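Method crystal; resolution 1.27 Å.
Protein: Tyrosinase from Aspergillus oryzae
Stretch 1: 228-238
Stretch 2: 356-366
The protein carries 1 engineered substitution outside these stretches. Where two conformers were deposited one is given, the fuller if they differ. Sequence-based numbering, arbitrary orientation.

Stretch 1 (228-238) DLPFDKCQSTT
Stretch 2, residues 356-366: GAGHMSSVPVA

Two segments distant in sequence can be locked together by very little backbone bonding if aromatic side chains fill the gap, and residues 228-238 and 356-366 of Aspergillus oryzae tyrosinase illustrate the principle. Each stretch begins in a strand (228-229 and 356-357) and then makes a short 3-10 segment, ending at Lys 233 in one and running from His 359 to Ser 361 in the other. The CA atoms of Leu 229 and Ala 357 lie 7.9 Å apart, whereas those of Thr 238 and Gly 358 approach to 5.1 Å. Together the stretches bury 467 Å².

The close approach centres on Thr 238, extended at phi/psi -139/151. Thr 238 O accepts a hydrogen bond from His 359 N (3.1 Å, 148° at the hydrogen) and lies 3.3 Å from Gly 358 CA in a CA-H...O contact. Gly 358 is nearly fully extended (-168/176), and an ideal CB there would sit 2.3 Å from Thr 238 O, so the approach requires glycine. A water extends the link, donating to Thr 238 O (2.8 Å) and accepting from Met 360 N (2.9 Å).

His 359 (-56/-45) provides the centrepiece. Its CA-to-CB bond points sideways, but chi1 of -72° (m) and chi2 of 70° bring the ring into the first stretch, where opposite faces are covered. Thr 237 CA lies over one, 3.6 Å from the His 359 ring centroid in a CH-pi contact; over the other, Phe 231 presents its edge, with the Phe 231 and His 359 centroids 4.5 Å apart and planes at 56°. Cys 234, also m (-57°), places SG 3.8 Å from His 359 CE1, oblique to the ring. The imidazole nitrogens have polar surroundings: His 359 ND1 is 3.1 Å from Thr 238 N, while a second water, 2.8 Å from His 359 NE2, donates to Phe 231 O, also at 2.8 Å.

The CA-to-CB bond of Phe 231 (-66/-21) points toward the second stretch, with chi1 -67° (m) and chi2 -60°. This setting serves two aromatic contacts at once: its edge meets the imidazole, while one face receives Val 365 CG2, 3.5 Å from the Phe 231 ring centroid and only 8° off the normal. Val 365 is m (-65°) on a -129/3 backbone. Ser 362, t at 171°, brings OG to 3.5 Å from Phe 231 CE2, and Gly 358 O lies near the ring plane, 3.9 Å from CZ of Phe 231. Away from the imidazole, Leu 229 (m, t) makes looser contacts: CD2 is 4.4 Å from Ala 357 CB, and CD1 4.3 Å from Ser 362 CB.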

# COMPACT_ATOMS: atom_id res chain seq x y z
N ASP A 228 -10.00 -16.78 12.70
CA ASP A 228 -8.59 -16.84 13.05
C ASP A 228 -7.79 -15.92 12.14
O ASP A 228 -7.48 -16.21 10.97
CB ASP A 228 -8.11 -18.29 12.98
CG ASP A 228 -8.83 -19.19 13.96
OD1 ASP A 228 -8.88 -18.82 15.15
OD2 ASP A 228 -9.38 -20.24 13.57
N LEU A 229 -7.49 -14.72 12.65
CA LEU A 229 -6.75 -13.74 11.83
C LEU A 229 -5.38 -14.29 11.55
O LEU A 229 -4.68 -14.66 12.51
CB LEU A 229 -6.64 -12.43 12.63
CG LEU A 229 -7.98 -11.77 13.01
CD1 LEU A 229 -7.73 -10.47 13.78
CD2 LEU A 229 -8.77 -11.52 11.74
N PRO A 230 -4.99 -14.40 10.28
CA PRO A 230 -3.78 -15.16 9.93
C PRO A 230 -2.44 -14.45 10.09
O PRO A 230 -1.60 -14.43 9.18
CB PRO A 230 -4.01 -15.49 8.45
CG PRO A 230 -4.80 -14.31 7.93
CD PRO A 230 -5.72 -13.96 9.08
N PHE A 231 -2.20 -13.90 11.28
CA PHE A 231 -0.96 -13.17 11.57
C PHE A 231 0.24 -14.10 11.52
O PHE A 231 1.34 -13.59 11.32
CB PHE A 231 -1.07 -12.45 12.91
CG PHE A 231 -2.10 -11.35 12.87
CD1 PHE A 231 -1.99 -10.28 12.00
CD2 PHE A 231 -3.20 -11.38 13.72
CE1 PHE A 231 -2.91 -9.26 11.98
CE2 PHE A 231 -4.11 -10.34 13.74
CZ PHE A 231 -3.96 -9.25 12.89
N ASP A 232 0.06 -15.41 11.67
CA ASP A 232 1.16 -16.34 11.46
C ASP A 232 1.67 -16.36 10.02
O ASP A 232 2.81 -16.76 9.78
CB ASP A 232 0.71 -17.76 11.88
CG ASP A 232 -0.56 -18.26 11.23
OD1 ASP A 232 -1.48 -17.47 10.95
OD2 ASP A 232 -0.66 -19.49 10.96
N LYS A 233 0.85 -15.92 9.08
CA LYS A 233 1.17 -15.94 7.65
C LYS A 233 1.72 -14.62 7.15
O LYS A 233 1.97 -14.45 5.95
CB LYS A 233 -0.07 -16.32 6.83
CG LYS A 233 -0.69 -17.65 7.20
CD LYS A 233 0.27 -18.81 7.06
CE LYS A 233 -0.40 -20.14 7.36
NZ LYS A 233 0.58 -21.24 7.14
N CYS A 234 1.89 -13.65 8.07
CA CYS A 234 2.47 -12.37 7.71
C CYS A 234 3.96 -12.32 7.96
O CYS A 234 4.43 -12.71 9.04
CB CYS A 234 1.86 -11.25 8.57
SG CYS A 234 0.06 -11.15 8.43
N GLN A 235 4.70 -11.79 6.98
CA GLN A 235 6.08 -11.38 7.23
C GLN A 235 6.13 -9.92 7.71
O GLN A 235 6.93 -9.60 8.60
CB GLN A 235 6.93 -11.56 5.96
CG GLN A 235 8.38 -11.17 6.16
CD GLN A 235 9.28 -11.57 5.00
OE1 GLN A 235 8.98 -12.40 4.17
NE2 GLN A 235 10.47 -10.99 5.05
N SER A 236 5.30 -9.08 7.12
CA SER A 236 5.19 -7.66 7.44
C SER A 236 3.89 -7.37 8.18
O SER A 236 2.86 -7.99 7.93
CB SER A 236 5.20 -6.86 6.13
OG SER A 236 5.10 -5.46 6.41
N THR A 237 3.94 -6.35 9.03
CA THR A 237 2.69 -5.77 9.52
C THR A 237 1.91 -5.14 8.36
O THR A 237 2.52 -4.77 7.34
CB THR A 237 2.98 -4.70 10.60
OG1 THR A 237 3.83 -3.67 10.07
CG2 THR A 237 3.70 -5.31 11.79
N THR A 238 0.60 -5.10 8.50
CA THR A 238 -0.27 -4.54 7.49
C THR A 238 -1.37 -3.71 8.13
O THR A 238 -1.78 -3.97 9.26
CB THR A 238 -0.84 -5.64 6.59
OG1 THR A 238 -1.67 -5.08 5.55
CG2 THR A 238 -1.70 -6.65 7.34
N GLY A 356 -11.16 -5.16 5.43
CA GLY A 356 -9.80 -5.60 5.57
C GLY A 356 -9.33 -5.57 7.00
O GLY A 356 -9.78 -4.71 7.79
N ALA A 357 -8.42 -6.48 7.34
CA ALA A 357 -7.92 -6.54 8.71
C ALA A 357 -6.41 -6.35 8.76
O ALA A 357 -5.69 -6.63 7.79
CB ALA A 357 -8.27 -7.87 9.36
N GLY A 358 -5.91 -5.94 9.91
CA GLY A 358 -4.46 -5.75 10.05
C GLY A 358 -4.10 -5.56 11.52
O GLY A 358 -4.93 -5.53 12.42
N HIS A 359 -2.79 -5.46 11.74
CA HIS A 359 -2.20 -5.66 13.05
C HIS A 359 -2.79 -4.74 14.11
O HIS A 359 -3.05 -5.20 15.23
CB HIS A 359 -0.67 -5.47 12.96
CG HIS A 359 -0.06 -6.66 12.24
ND1 HIS A 359 -0.26 -6.86 10.88
CD2 HIS A 359 0.70 -7.70 12.65
CE1 HIS A 359 0.33 -7.99 10.53
NE2 HIS A 359 0.94 -8.52 11.58
N MET A 360 -2.97 -3.46 13.80
CA MET A 360 -3.37 -2.52 14.84
C MET A 360 -4.72 -2.84 15.47
O MET A 360 -5.01 -2.35 16.57
CB MET A 360 -3.33 -1.07 14.35
CG MET A 360 -1.94 -0.45 14.51
SD MET A 360 -1.57 0.03 16.22
CE MET A 360 -2.61 1.49 16.37
N SER A 361 -5.57 -3.63 14.81
CA SER A 361 -6.87 -3.91 15.43
C SER A 361 -6.84 -5.10 16.36
O SER A 361 -7.87 -5.39 16.98
CB SER A 361 -7.95 -4.17 14.37
OG SER A 361 -7.73 -5.45 13.80
N SER A 362 -5.71 -5.77 16.49
CA SER A 362 -5.66 -7.03 17.23
C SER A 362 -4.69 -6.87 18.39
O SER A 362 -3.47 -6.70 18.21
CB SER A 362 -5.20 -8.12 16.26
OG SER A 362 -4.94 -9.31 16.98
N VAL A 363 -5.19 -6.91 19.63
CA VAL A 363 -4.32 -6.68 20.80
C VAL A 363 -3.08 -7.55 20.76
O VAL A 363 -1.98 -7.03 21.03
CB VAL A 363 -5.10 -6.91 22.11
CG1 VAL A 363 -4.17 -7.06 23.30
CG2 VAL A 363 -6.04 -5.73 22.34
N PRO A 364 -3.14 -8.84 20.46
CA PRO A 364 -1.91 -9.64 20.50
C PRO A 364 -0.80 -9.15 19.58
O PRO A 364 0.35 -9.49 19.86
CB PRO A 364 -2.37 -11.04 20.10
CG PRO A 364 -3.84 -11.07 20.42
CD PRO A 364 -4.33 -9.66 20.22
N VAL A 365 -1.09 -8.42 18.50
CA VAL A 365 -0.04 -8.07 17.54
C VAL A 365 0.03 -6.59 17.21
O VAL A 365 0.87 -6.20 16.39
CB VAL A 365 -0.15 -8.90 16.24
CG1 VAL A 365 0.11 -10.37 16.52
CG2 VAL A 365 -1.49 -8.68 15.56
N ALA A 366 -0.80 -5.75 17.84
CA ALA A 366 -0.84 -4.34 17.46
C ALA A 366 0.49 -3.64 17.65
O ALA A 366 0.81 -2.71 16.87
CB ALA A 366 -1.92 -3.65 18.29
O HOH W 1 2.15 -11.02 12.10
O HOH W 2 -1.83 -2.21 11.49